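Local atomic coordinates of uncharacterized ParM protein (Staphylococcus aureus, PDB entry 3JS6), a protein that probably assembles into actin-like filaments that help to segregate plasmid DNA between daughter cells. Residues 7-12 and 114-119; 160-165 and 328-333; 47-52 and 70-75; 25-30 and 64-69. All blocks are in the same frame, centred on the assembly; numbering follows the deposited sequence.

Contact 1: 7-12 and 114-119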
loop_
_atom_site.group_PDB
_atom_site.type_symbol
_atom_site.label_atom_id
_atom_site.label_comp_id
_atom_site.label_asym_id
_atom_site.label_seq_id
_atom_site.Cartn_x
_atom_site.Cartn_y
_atom_site.Cartn_z
HETATM N N MSE A 7 -0.038 -8.878 -11.567
HETATM C CA MSE A 7 -0.345 -7.523 -11.099
HETATM C C MSE A 7 -0.361 -7.568 -9.581
HETATM O O MSE A 7 -1.076 -8.391 -9.002
HETATM C CB MSE A 7 -1.723 -7.051 -11.536
HETATM C CG MSE A 7 -1.898 -6.684 -13.010
HETATM SE SE MSE A 7 -3.743 -5.990 -13.281
HETATM C CE MSE A 7 -3.585 -5.355 -15.076
ATOM N N ALA A 8 0.411 -6.682 -8.943
ATOM C CA ALA A 8 0.447 -6.605 -7.496
ATOM C C ALA A 8 -0.126 -5.227 -7.176
ATOM O O ALA A 8 0.312 -4.225 -7.734
ATOM C CB ALA A 8 1.852 -6.720 -6.984
ATOM N N LEU A 9 -1.113 -5.202 -6.290
ATOM C CA LEU A 9 -1.809 -3.962 -5.930
ATOM C C LEU A 9 -1.946 -3.829 -4.436
ATOM O O LEU A 9 -2.144 -4.817 -3.741
ATOM C CB LEU A 9 -3.203 -3.951 -6.545
ATOM C CG LEU A 9 -3.264 -3.659 -8.046
ATOM C CD1 LEU A 9 -4.666 -3.999 -8.611
ATOM C CD2 LEU A 9 -2.931 -2.161 -8.265
ATOM N N ASP A 10 -1.860 -2.596 -3.952
ATOM C CA ASP A 10 -1.965 -2.334 -2.514
ATOM C C ASP A 10 -2.853 -1.111 -2.363
ATOM O O ASP A 10 -2.397 0.013 -2.618
ATOM C CB ASP A 10 -0.568 -2.031 -1.981
ATOM C CG ASP A 10 -0.549 -1.745 -0.470
ATOM O OD1 ASP A 10 -1.609 -1.799 0.192
ATOM O OD2 ASP A 10 0.555 -1.485 0.053
ATOM N N PHE A 11 -4.109 -1.321 -1.987
ATOM C CA PHE A 11 -5.049 -0.216 -1.825
ATOM C C PHE A 11 -5.009 0.252 -0.376
ATOM O O PHE A 11 -5.867 -0.091 0.425
ATOM C CB PHE A 11 -6.459 -0.661 -2.205
ATOM C CG PHE A 11 -6.581 -1.095 -3.640
ATOM C CD1 PHE A 11 -6.452 -2.439 -3.995
ATOM C CD2 PHE A 11 -6.782 -0.150 -4.641
ATOM C CE1 PHE A 11 -6.521 -2.837 -5.341
ATOM C CE2 PHE A 11 -6.852 -0.538 -5.997
ATOM C CZ PHE A 11 -6.718 -1.885 -6.338
ATOM N N GLY A 12 -4.000 1.042 -0.052
ATOM C CA GLY A 12 -3.835 1.488 1.313
ATOM C C GLY A 12 -4.460 2.795 1.736
ATOM O O GLY A 12 -5.281 3.406 1.032
ATOM N N VAL A 114 -3.931 -11.835 -16.681
ATOM C CA VAL A 114 -3.195 -11.652 -15.448
ATOM C C VAL A 114 -3.737 -12.436 -14.291
ATOM O O VAL A 114 -4.835 -13.018 -14.346
ATOM C CB VAL A 114 -3.266 -10.171 -14.985
ATOM C CG1 VAL A 114 -2.839 -9.233 -16.112
ATOM C CG2 VAL A 114 -4.720 -9.842 -14.549
ATOM N N VAL A 115 -2.929 -12.443 -13.239
ATOM C CA VAL A 115 -3.337 -12.964 -11.949
ATOM C C VAL A 115 -3.135 -11.689 -11.095
ATOM O O VAL A 115 -2.247 -10.879 -11.391
ATOM C CB VAL A 115 -2.435 -14.054 -11.428
ATOM C CG1 VAL A 115 -2.700 -15.354 -12.215
ATOM C CG2 VAL A 115 -0.981 -13.619 -11.540
ATOM N N ILE A 116 -3.963 -11.502 -10.075
ATOM C CA ILE A 116 -3.865 -10.334 -9.199
ATOM C C ILE A 116 -3.548 -10.741 -7.760
ATOM O O ILE A 116 -4.246 -11.573 -7.165
ATOM C CB ILE A 116 -5.199 -9.525 -9.189
ATOM C CG1 ILE A 116 -5.516 -9.017 -10.595
ATOM C CG2 ILE A 116 -5.113 -8.378 -8.180
ATOM C CD1 ILE A 116 -6.872 -8.269 -10.675
ATOM N N ALA A 117 -2.473 -10.178 -7.223
ATOM C CA ALA A 117 -2.068 -10.419 -5.848
ATOM C C ALA A 117 -2.290 -9.110 -5.082
ATOM O O ALA A 117 -1.801 -8.067 -5.484
ATOM C CB ALA A 117 -0.603 -10.800 -5.792
ATOM N N THR A 118 -3.047 -9.165 -3.995
ATOM C CA THR A 118 -3.271 -7.969 -3.218
ATOM C C THR A 118 -3.439 -8.342 -1.745
ATOM O O THR A 118 -3.288 -9.511 -1.364
ATOM C CB THR A 118 -4.504 -7.218 -3.712
ATOM O OG1 THR A 118 -4.566 -5.943 -3.053
ATOM C CG2 THR A 118 -5.793 -8.038 -3.434
ATOM N N GLY A 119 -3.731 -7.345 -0.928
ATOM C CA GLY A 119 -3.923 -7.583 0.487
ATOM C C GLY A 119 -5.097 -6.787 1.039
ATOM O O GLY A 119 -5.683 -5.947 0.343
HETATM O O HOH W 1 -5.979 -2.757 1.262
HETATM O O HOH W 2 -5.032 -3.822 -0.983
#

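Contact 2: 160-165 and 328-333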
loop_
_atom_site.group_PDB
_atom_site.type_symbol
_atom_site.label_atom_id
_atom_site.label_comp_id
_atom_site.label_asym_id
_atom_site.label_seq_id
_atom_site.Cartn_x
_atom_site.Cartn_y
_atom_site.Cartn_z
ATOM N N VAL A 160 -3.960 -11.665 0.777
ATOM C CA VAL A 160 -3.480 -11.999 2.111
ATOM C C VAL A 160 -3.648 -10.807 3.049
ATOM O O VAL A 160 -4.110 -9.741 2.627
ATOM C CB VAL A 160 -1.991 -12.418 2.101
ATOM C CG1 VAL A 160 -1.822 -13.667 1.244
ATOM C CG2 VAL A 160 -1.117 -11.282 1.610
ATOM N N ALA A 161 -3.298 -10.992 4.319
ATOM C CA ALA A 161 -3.358 -9.885 5.290
ATOM C C ALA A 161 -2.235 -8.915 4.913
ATOM O O ALA A 161 -1.128 -9.340 4.584
ATOM C CB ALA A 161 -3.149 -10.415 6.713
ATOM N N GLN A 162 -2.491 -7.615 4.978
ATOM C CA GLN A 162 -1.488 -6.630 4.560
ATOM C C GLN A 162 -0.082 -6.749 5.128
ATOM O O GLN A 162 0.902 -6.624 4.384
ATOM C CB GLN A 162 -2.006 -5.217 4.805
ATOM C CG GLN A 162 -3.445 -5.054 4.436
ATOM C CD GLN A 162 -3.845 -3.606 4.320
ATOM O OE1 GLN A 162 -3.502 -2.775 5.175
ATOM N NE2 GLN A 162 -4.578 -3.289 3.260
ATOM N N PRO A 163 0.044 -6.967 6.453
ATOM C CA PRO A 163 1.389 -7.087 7.028
ATOM C C PRO A 163 2.157 -8.250 6.415
ATOM O O PRO A 163 3.383 -8.266 6.462
ATOM C CB PRO A 163 1.126 -7.307 8.528
ATOM C CG PRO A 163 -0.208 -6.651 8.750
ATOM C CD PRO A 163 -0.991 -7.053 7.501
HETATM N N MSE A 164 1.438 -9.225 5.852
HETATM C CA MSE A 164 2.103 -10.390 5.251
HETATM C C MSE A 164 2.897 -10.021 3.998
HETATM O O MSE A 164 3.921 -10.641 3.696
HETATM C CB MSE A 164 1.093 -11.480 4.887
HETATM C CG MSE A 164 1.323 -12.817 5.585
HETATM SE SE MSE A 164 3.167 -13.504 5.572
HETATM C CE MSE A 164 2.843 -15.060 6.699
ATOM N N GLY A 165 2.416 -9.026 3.260
ATOM C CA GLY A 165 3.119 -8.615 2.065
ATOM C C GLY A 165 4.486 -8.107 2.461
ATOM O O GLY A 165 5.490 -8.413 1.834
ATOM N N ARG A 328 5.708 -5.658 -3.362
ATOM C CA ARG A 328 6.777 -6.586 -3.719
ATOM C C ARG A 328 6.480 -7.924 -3.069
ATOM O O ARG A 328 6.812 -8.958 -3.626
ATOM C CB ARG A 328 8.168 -6.098 -3.253
ATOM C CG ARG A 328 8.703 -4.827 -3.994
ATOM C CD ARG A 328 10.170 -4.527 -3.644
ATOM N NE ARG A 328 10.382 -4.227 -2.232
ATOM C CZ ARG A 328 10.371 -3.026 -1.661
ATOM N NH1 ARG A 328 10.165 -1.924 -2.362
ATOM N NH2 ARG A 328 10.549 -2.940 -0.356
ATOM N N GLY A 329 5.858 -7.911 -1.889
ATOM C CA GLY A 329 5.538 -9.168 -1.232
ATOM C C GLY A 329 4.393 -9.875 -1.939
ATOM O O GLY A 329 4.447 -11.092 -2.162
ATOM N N TYR A 330 3.347 -9.130 -2.284
ATOM C CA TYR A 330 2.191 -9.712 -2.975
ATOM C C TYR A 330 2.632 -10.255 -4.333
ATOM O O TYR A 330 2.144 -11.294 -4.780
ATOM C CB TYR A 330 1.087 -8.668 -3.229
ATOM C CG TYR A 330 0.548 -7.957 -2.002
ATOM C CD1 TYR A 330 -0.046 -6.697 -2.125
ATOM C CD2 TYR A 330 0.608 -8.546 -0.733
ATOM C CE1 TYR A 330 -0.579 -6.023 -1.025
ATOM C CE2 TYR A 330 0.078 -7.880 0.387
ATOM C CZ TYR A 330 -0.514 -6.621 0.226
ATOM O OH TYR A 330 -1.057 -5.951 1.304
ATOM N N GLU A 331 3.554 -9.555 -4.992
ATOM C CA GLU A 331 4.020 -9.999 -6.314
ATOM C C GLU A 331 4.611 -11.410 -6.270
ATOM O O GLU A 331 4.379 -12.213 -7.178
ATOM C CB GLU A 331 5.043 -9.024 -6.867
ATOM C CG GLU A 331 5.619 -9.429 -8.203
ATOM C CD GLU A 331 6.520 -8.351 -8.781
ATOM O OE1 GLU A 331 7.479 -7.944 -8.089
ATOM O OE2 GLU A 331 6.269 -7.912 -9.927
ATOM N N LYS A 332 5.358 -11.721 -5.216
ATOM C CA LYS A 332 5.933 -13.062 -5.081
ATOM C C LYS A 332 4.832 -14.139 -5.016
ATOM O O LYS A 332 4.955 -15.199 -5.629
ATOM C CB LYS A 332 6.847 -13.119 -3.854
ATOM C CG LYS A 332 8.084 -12.230 -4.024
ATOM C CD LYS A 332 8.836 -12.051 -2.712
ATOM C CE LYS A 332 10.031 -11.131 -2.891
ATOM N NZ LYS A 332 10.822 -11.045 -1.622
ATOM N N LEU A 333 3.762 -13.869 -4.283
ATOM C CA LEU A 333 2.651 -14.815 -4.184
ATOM C C LEU A 333 1.949 -14.888 -5.543
ATOM O O LEU A 333 1.427 -15.939 -5.937
ATOM C CB LEU A 333 1.642 -14.353 -3.110
ATOM C CG LEU A 333 2.124 -14.364 -1.649
ATOM C CD1 LEU A 333 1.018 -13.855 -0.735
ATOM C CD2 LEU A 333 2.511 -15.802 -1.247
#

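Contact 3: 47-52 and 70-75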
loop_
_atom_site.group_PDB
_atom_site.type_symbol
_atom_site.label_atom_id
_atom_site.label_comp_id
_atom_site.label_asym_id
_atom_site.label_seq_id
_atom_site.Cartn_x
_atom_site.Cartn_y
_atom_site.Cartn_z
ATOM N N ASN A 47 -0.129 21.567 -20.670
ATOM C CA ASN A 47 0.802 20.828 -19.823
ATOM C C ASN A 47 0.540 19.324 -19.879
ATOM O O ASN A 47 -0.604 18.890 -19.762
ATOM C CB ASN A 47 0.694 21.278 -18.371
ATOM C CG ASN A 47 1.065 22.722 -18.190
ATOM O OD1 ASN A 47 0.524 23.596 -18.866
ATOM N ND2 ASN A 47 1.990 22.988 -17.272
ATOM N N LYS A 48 1.605 18.542 -20.070
ATOM C CA LYS A 48 1.491 17.082 -20.100
ATOM C C LYS A 48 1.489 16.665 -18.639
ATOM O O LYS A 48 2.536 16.658 -17.980
ATOM C CB LYS A 48 2.688 16.453 -20.812
ATOM C CG LYS A 48 2.777 16.801 -22.291
ATOM C CD LYS A 48 1.453 16.554 -23.016
ATOM C CE LYS A 48 1.012 15.101 -22.909
ATOM N NZ LYS A 48 -0.265 14.860 -23.641
ATOM N N LEU A 49 0.311 16.336 -18.135
ATOM C CA LEU A 49 0.155 15.978 -16.731
ATOM C C LEU A 49 0.187 14.480 -16.467
ATOM O O LEU A 49 -0.132 13.666 -17.343
ATOM C CB LEU A 49 -1.162 16.559 -16.208
ATOM C CG LEU A 49 -1.273 18.084 -16.359
ATOM C CD1 LEU A 49 -2.593 18.561 -15.797
ATOM C CD2 LEU A 49 -0.131 18.752 -15.650
ATOM N N ASP A 50 0.565 14.127 -15.244
ATOM C CA ASP A 50 0.634 12.725 -14.846
ATOM C C ASP A 50 -0.748 12.290 -14.375
ATOM O O ASP A 50 -1.009 12.146 -13.166
ATOM C CB ASP A 50 1.666 12.542 -13.729
ATOM C CG ASP A 50 1.907 11.074 -13.401
ATOM O OD1 ASP A 50 1.422 10.218 -14.181
ATOM O OD2 ASP A 50 2.578 10.778 -12.381
ATOM N N VAL A 51 -1.650 12.143 -15.339
ATOM C CA VAL A 51 -3.019 11.730 -15.055
ATOM C C VAL A 51 -3.567 11.098 -16.333
ATOM O O VAL A 51 -3.218 11.518 -17.434
ATOM C CB VAL A 51 -3.887 12.952 -14.614
ATOM C CG1 VAL A 51 -3.985 13.967 -15.740
ATOM C CG2 VAL A 51 -5.291 12.489 -14.203
ATOM N N SER A 52 -4.408 10.079 -16.191
ATOM C CA SER A 52 -4.979 9.398 -17.348
ATOM C C SER A 52 -6.501 9.355 -17.343
ATOM O O SER A 52 -7.143 9.592 -16.323
ATOM C CB SER A 52 -4.442 7.963 -17.431
ATOM O OG SER A 52 -3.049 7.954 -17.651
ATOM N N LEU A 70 -4.044 14.606 -10.776
ATOM C CA LEU A 70 -5.493 14.698 -10.845
ATOM C C LEU A 70 -6.050 16.115 -10.669
ATOM O O LEU A 70 -6.799 16.612 -11.516
ATOM C CB LEU A 70 -6.134 13.805 -9.772
ATOM C CG LEU A 70 -7.670 13.876 -9.738
ATOM C CD1 LEU A 70 -8.241 13.434 -11.104
ATOM C CD2 LEU A 70 -8.218 12.984 -8.622
ATOM N N ASP A 71 -5.691 16.746 -9.551
ATOM C CA ASP A 71 -6.214 18.065 -9.216
ATOM C C ASP A 71 -5.713 19.202 -10.100
ATOM O O ASP A 71 -6.225 20.326 -10.027
ATOM C CB ASP A 71 -5.965 18.346 -7.724
ATOM C CG ASP A 71 -6.567 17.262 -6.822
ATOM O OD1 ASP A 71 -7.655 16.713 -7.145
ATOM O OD2 ASP A 71 -5.952 16.954 -5.782
ATOM N N LYS A 72 -4.720 18.905 -10.937
ATOM C CA LYS A 72 -4.202 19.897 -11.881
ATOM C C LYS A 72 -5.019 19.855 -13.170
ATOM O O LYS A 72 -4.920 20.754 -14.027
ATOM C CB LYS A 72 -2.722 19.630 -12.194
ATOM C CG LYS A 72 -1.818 19.906 -11.002
ATOM C CD LYS A 72 -0.331 19.774 -11.308
ATOM C CE LYS A 72 0.463 19.958 -10.015
ATOM N NZ LYS A 72 1.937 19.888 -10.211
ATOM N N THR A 73 -5.863 18.836 -13.317
ATOM C CA THR A 73 -6.652 18.752 -14.542
ATOM C C THR A 73 -8.154 18.830 -14.336
ATOM O O THR A 73 -8.919 18.994 -15.293
ATOM C CB THR A 73 -6.301 17.461 -15.357
ATOM O OG1 THR A 73 -6.657 17.657 -16.726
ATOM C CG2 THR A 73 -7.063 16.255 -14.834
ATOM N N THR A 74 -8.597 18.740 -13.093
ATOM C CA THR A 74 -10.019 18.780 -12.838
ATOM C C THR A 74 -10.289 19.292 -11.435
ATOM O O THR A 74 -9.384 19.384 -10.604
ATOM C CB THR A 74 -10.627 17.354 -13.000
ATOM O OG1 THR A 74 -12.052 17.396 -12.827
ATOM C CG2 THR A 74 -10.029 16.411 -11.952
ATOM N N ASN A 75 -11.540 19.587 -11.174
ATOM C CA ASN A 75 -11.910 20.057 -9.894
ATOM C C ASN A 75 -12.762 18.956 -9.269
ATOM O O ASN A 75 -13.131 19.024 -8.106
ATOM C CB ASN A 75 -12.665 21.395 -9.998
ATOM C CG ASN A 75 -11.722 22.533 -10.311
ATOM O OD1 ASN A 75 -10.873 22.877 -9.493
ATOM N ND2 ASN A 75 -11.870 23.110 -11.501
#

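Contact 4: 25-30 and 64-69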
loop_
_atom_site.group_PDB
_atom_site.type_symbol
_atom_site.label_atom_id
_atom_site.label_comp_id
_atom_site.label_asym_id
_atom_site.label_seq_id
_atom_site.Cartn_x
_atom_site.Cartn_y
_atom_site.Cartn_z
ATOM N N PHE A 25 3.705 2.211 -9.685
ATOM C CA PHE A 25 3.124 3.530 -9.457
ATOM C C PHE A 25 2.640 3.680 -8.032
ATOM O O PHE A 25 2.372 2.689 -7.358
ATOM C CB PHE A 25 1.956 3.809 -10.442
ATOM C CG PHE A 25 0.677 3.058 -10.130
ATOM C CD1 PHE A 25 -0.152 3.453 -9.073
ATOM C CD2 PHE A 25 0.306 1.944 -10.898
ATOM C CE1 PHE A 25 -1.325 2.764 -8.776
ATOM C CE2 PHE A 25 -0.856 1.241 -10.618
ATOM C CZ PHE A 25 -1.684 1.650 -9.550
ATOM N N VAL A 26 2.565 4.927 -7.561
ATOM C CA VAL A 26 2.042 5.234 -6.236
ATOM C C VAL A 26 1.305 6.569 -6.460
ATOM O O VAL A 26 1.885 7.542 -6.890
ATOM C CB VAL A 26 3.156 5.314 -5.145
ATOM C CG1 VAL A 26 4.286 6.259 -5.572
ATOM C CG2 VAL A 26 2.507 5.729 -3.795
ATOM N N ILE A 27 -0.003 6.542 -6.241
ATOM C CA ILE A 27 -0.902 7.664 -6.512
ATOM C C ILE A 27 -1.893 7.775 -5.377
ATOM O O ILE A 27 -2.325 6.747 -4.827
ATOM C CB ILE A 27 -1.679 7.360 -7.840
ATOM C CG1 ILE A 27 -0.667 7.227 -8.991
ATOM C CG2 ILE A 27 -2.746 8.436 -8.133
ATOM C CD1 ILE A 27 -1.222 6.578 -10.262
ATOM N N PRO A 28 -2.274 9.016 -5.005
ATOM C CA PRO A 28 -3.238 9.224 -3.925
ATOM C C PRO A 28 -4.547 8.514 -4.237
ATOM O O PRO A 28 -4.973 8.459 -5.381
ATOM C CB PRO A 28 -3.414 10.743 -3.901
ATOM C CG PRO A 28 -2.059 11.242 -4.314
ATOM C CD PRO A 28 -1.713 10.303 -5.467
ATOM N N SER A 29 -5.184 7.971 -3.206
ATOM C CA SER A 29 -6.442 7.259 -3.374
ATOM C C SER A 29 -7.580 8.271 -3.574
ATOM O O SER A 29 -8.409 8.465 -2.699
ATOM C CB SER A 29 -6.679 6.386 -2.134
ATOM O OG SER A 29 -7.931 5.739 -2.186
ATOM N N ARG A 30 -7.580 8.921 -4.737
ATOM C CA ARG A 30 -8.555 9.948 -5.110
ATOM C C ARG A 30 -8.922 9.676 -6.549
ATOM O O ARG A 30 -8.111 9.180 -7.310
ATOM C CB ARG A 30 -7.933 11.363 -5.069
ATOM C CG ARG A 30 -7.610 11.908 -3.690
ATOM C CD ARG A 30 -6.793 13.208 -3.782
ATOM N NE ARG A 30 -7.501 14.301 -4.455
ATOM C CZ ARG A 30 -8.588 14.898 -3.975
ATOM N NH1 ARG A 30 -9.109 14.500 -2.817
ATOM N NH2 ARG A 30 -9.133 15.913 -4.629
ATOM N N LEU A 64 -13.408 8.408 -16.306
ATOM C CA LEU A 64 -12.789 8.524 -14.986
ATOM C C LEU A 64 -11.396 9.168 -15.089
ATOM O O LEU A 64 -10.710 8.990 -16.086
ATOM C CB LEU A 64 -12.687 7.134 -14.346
ATOM C CG LEU A 64 -14.000 6.406 -13.979
ATOM C CD1 LEU A 64 -13.697 4.953 -13.541
ATOM C CD2 LEU A 64 -14.677 7.148 -12.848
ATOM N N LEU A 65 -10.989 9.895 -14.049
ATOM C CA LEU A 65 -9.682 10.564 -14.012
ATOM C C LEU A 65 -8.903 10.047 -12.814
ATOM O O LEU A 65 -9.394 10.081 -11.672
ATOM C CB LEU A 65 -9.871 12.083 -13.896
ATOM C CG LEU A 65 -10.468 12.681 -15.168
ATOM C CD1 LEU A 65 -10.836 14.147 -14.939
ATOM C CD2 LEU A 65 -9.423 12.526 -16.307
ATOM N N PHE A 66 -7.682 9.594 -13.067
ATOM C CA PHE A 66 -6.849 9.018 -12.012
ATOM C C PHE A 66 -5.377 9.273 -12.296
ATOM O O PHE A 66 -4.909 9.068 -13.419
ATOM C CB PHE A 66 -7.122 7.508 -11.953
ATOM C CG PHE A 66 -6.383 6.778 -10.866
ATOM C CD1 PHE A 66 -6.526 7.140 -9.533
ATOM C CD2 PHE A 66 -5.555 5.703 -11.182
ATOM C CE1 PHE A 66 -5.845 6.435 -8.524
ATOM C CE2 PHE A 66 -4.879 4.999 -10.184
ATOM C CZ PHE A 66 -5.031 5.372 -8.851
ATOM N N GLY A 67 -4.648 9.712 -11.273
ATOM C CA GLY A 67 -3.229 9.996 -11.437
ATOM C C GLY A 67 -2.726 11.028 -10.438
ATOM O O GLY A 67 -3.510 11.731 -9.782
ATOM N N ASN A 68 -1.407 11.119 -10.315
ATOM C CA ASN A 68 -0.783 12.065 -9.393
ATOM C C ASN A 68 -1.164 13.520 -9.641
ATOM O O ASN A 68 -1.228 14.314 -8.700
ATOM C CB ASN A 68 0.733 11.929 -9.474
ATOM C CG ASN A 68 1.225 10.697 -8.775
ATOM O OD1 ASN A 68 0.984 10.535 -7.588
ATOM N ND2 ASN A 68 1.912 9.817 -9.502
ATOM N N ASP A 69 -1.414 13.877 -10.898
ATOM C CA ASP A 69 -1.761 15.264 -11.222
ATOM C C ASP A 69 -3.254 15.494 -11.372
ATOM O O ASP A 69 -3.683 16.474 -12.006
ATOM C CB ASP A 69 -1.072 15.702 -12.511
ATOM C CG ASP A 69 0.411 15.923 -12.331
ATOM O OD1 ASP A 69 0.816 16.267 -11.210
ATOM O OD2 ASP A 69 1.168 15.766 -13.313
HETATM O O HOH W 3 3.791 7.017 -9.610
HETATM O O HOH W 4 -5.885 10.207 -8.525
#

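Contact 1: 7-12 and 114-119
Val114 meets the side chain of Met7, a selenomethionine, at the start of a parallel pairing between strand 7-11 and strand 114-119. Met7 CG is anti to its own carbonyl carbon (chi1 -73°) and the chain beyond is extended; its CE lies 4.1 Å from Val114 CG1, with SE beside CG2. At Val115 the backbone takes over: Met7 N donates to Val115 O at 3.0 Å in an almost straight bond. Ile116 pairs with Met7 across the sheet and turns the same way, packing CG2 loosely against Leu9 CD1 on the side that helix 90-104 covers. Ala117 is held through both its N and its O, the N giving a bond of 2.9 Å to Met7 O and the O taking one of 3.1 Å from Leu9 N; its CB faces Tyr330 of helix 325-342. Thr118 then replaces the backbone donor, its OG1 lying 2.8 Å from Leu9 O and 52° out of the plane of that carbonyl. Gly119 N is already 4.1 Å from Leu9 O, so the strands are parting. A water fills in, accepting from Phe11 N and donating to Thr118 OG1 and Gly119 O. The threonine hydroxyl thus donates to a carbonyl and accepts from a water, which should fix its rotation beside the end of strand 4-11; there Asp10-Phe11-Gly12 probably leads into the first phosphate loop, as in other actin-like ATPases.

Contact 2: 160-165 and 328-333
Gly165 and Gly329 bring two helices to backbone contact, their CA atoms 4.1 Å apart. Neither residue has a side chain, and Gly329 CA directs a C-H at Gly165 O over 3.2 Å. Beside this pair lies the ring of Tyr330, whose CG is anti to its carbonyl carbon (chi1 -57°). Its CE2 comes within 3.6 Å of Gly165 CA and within 3.8 Å of Val160 CG2, while the ring's far end brings OH to 3.4 Å from Gln162 CA. One turn on, Leu333 reaches for Val160 tip to tip; CD1 and CG1 are 3.5 Å apart, tighter than usual for two methyls. Further out, charged side chains link the two helices: Arg328 forms a salt bridge with Asp169, and Lys332 NZ takes up the carbonyls of Leu168, Asp169 and Met172 around the end of helix 162-169. Glu331 points elsewhere, to Lys19. Such a close crossing of two helices between the domains recalls the hinge of actin-like folds. With no hydrogen bond between the two segments, the centre depends on close apolar packing and the C-H...O contact, and the salt bridge and hydrogen bonds named here lie around it.

Contact 3: 47-52 and 70-75
Val51 and Leu49 lie against a single, weakly bonded helical turn, residues 70-73, and an inverse gamma turn centred on Asp50 separates the two. That turn is closed by a weak bond from Val51 N to Leu49 O, and it lets both apolar side chains point at the same partner. The contact joins the loop ahead of strand 52-56 to the short helix after strand 64-66, at a surface corner of the actin-like N-terminal domain. Val51 can be followed outward. Its CB is 4.2 Å from Leu70 N, at the start of the turn. From there the branches part: CG1, between the backbone N and the carbonyl carbon (chi1 63°), runs to Thr73 CG2 at 3.9 Å, whereas CG2 sits 4.0 Å from Leu70 CA and just grazes CD1 of the same leucine. Leu70 CB points away from the loop, so Val51 packs mainly on the backbone here. Thr73 N closes the helical turn on Leu70 O, and the side chain faces the loop; its methyl CG2, not its hydroxyl, meets Val51. Leu49 touches with one branch. The aliphatic part of Lys72 flanks it, though the extended lysine chain carries NZ away toward Asp69, a long and weak ion pair. Asp69 has a firmer role through OD2, which accepts a hydrogen bond from Asp50 N, the central residue of the gamma turn. At the outer end of the contact, Leu49 CD1 lies 3.7 Å from Lys72 O, 3.8 Å from Lys72 CB and 3.9 Å from Thr73 CB.

Contact 4: 25-30 and 64-69
Ile27 and Asn68 approach to 5.3 Å between CA atoms where strand 25-28 passes the end of strand 64-66, the two directions 114° apart. Ile27 carries the middle of the contact. Its CG2, anti to the backbone N, makes an off-centre CH-pi contact with Phe66, 4.2 Å from the ring centroid, and also packs 3.5 Å from Gly67 C. The Phe66 ring is bounded at its edge by Arg30 O, in the ring plane and 3.4 Å from CD1, and by Phe25 CE1. Gly67 follows with backbone angles that call for glycine (phi 154°, psi 165°), turning the chain so that Asn68 comes alongside residues 26-28. Across the contact the amide bonds weakly, ND2 to Val26 O at 3.5 Å, and, again weakly, to a water held by Val26 N; its stronger partner is Asp50 OD2. Asn68 OD1 lies 3.4 Å from Pro28 CD. A water joins the backbones at the other end, donating to Arg30 O and accepting from Gly67 N. The Arg30 guanidinium leaves the contact for salt bridges with Asp71 and Asp79. Helix 90-104 packs against both segments, with Leu103 on Phe25, Leu102 on Ile27 and Leu95 on Phe66. Strand 15-20 flanks residues 25-28 on the sheet, and Phe54 of strand 52-56 adjoins Phe66.

From the N terminus, strand 4-11 opens contact 1, which closes only at strand 111-120. Within that long excursion lie contacts 4 and 3, whose segments alternate: 25-30, then 47-52, then 64-69 closing contact 4 and 70-75 closing contact 3. Crossed in this way, the two share a corner of the domain, their centres about 9 Å apart, with Ser52 N bonded to Phe66 O between them. Contact 4 reaches back to contact 1 where Phe25 packs on Leu9. Contact 2 comes afterwards, starting at strand 148-161, the neighbour of 111-120, and closing past the second domain at helix 325-342, which returns to lie against the sheet of contact 1.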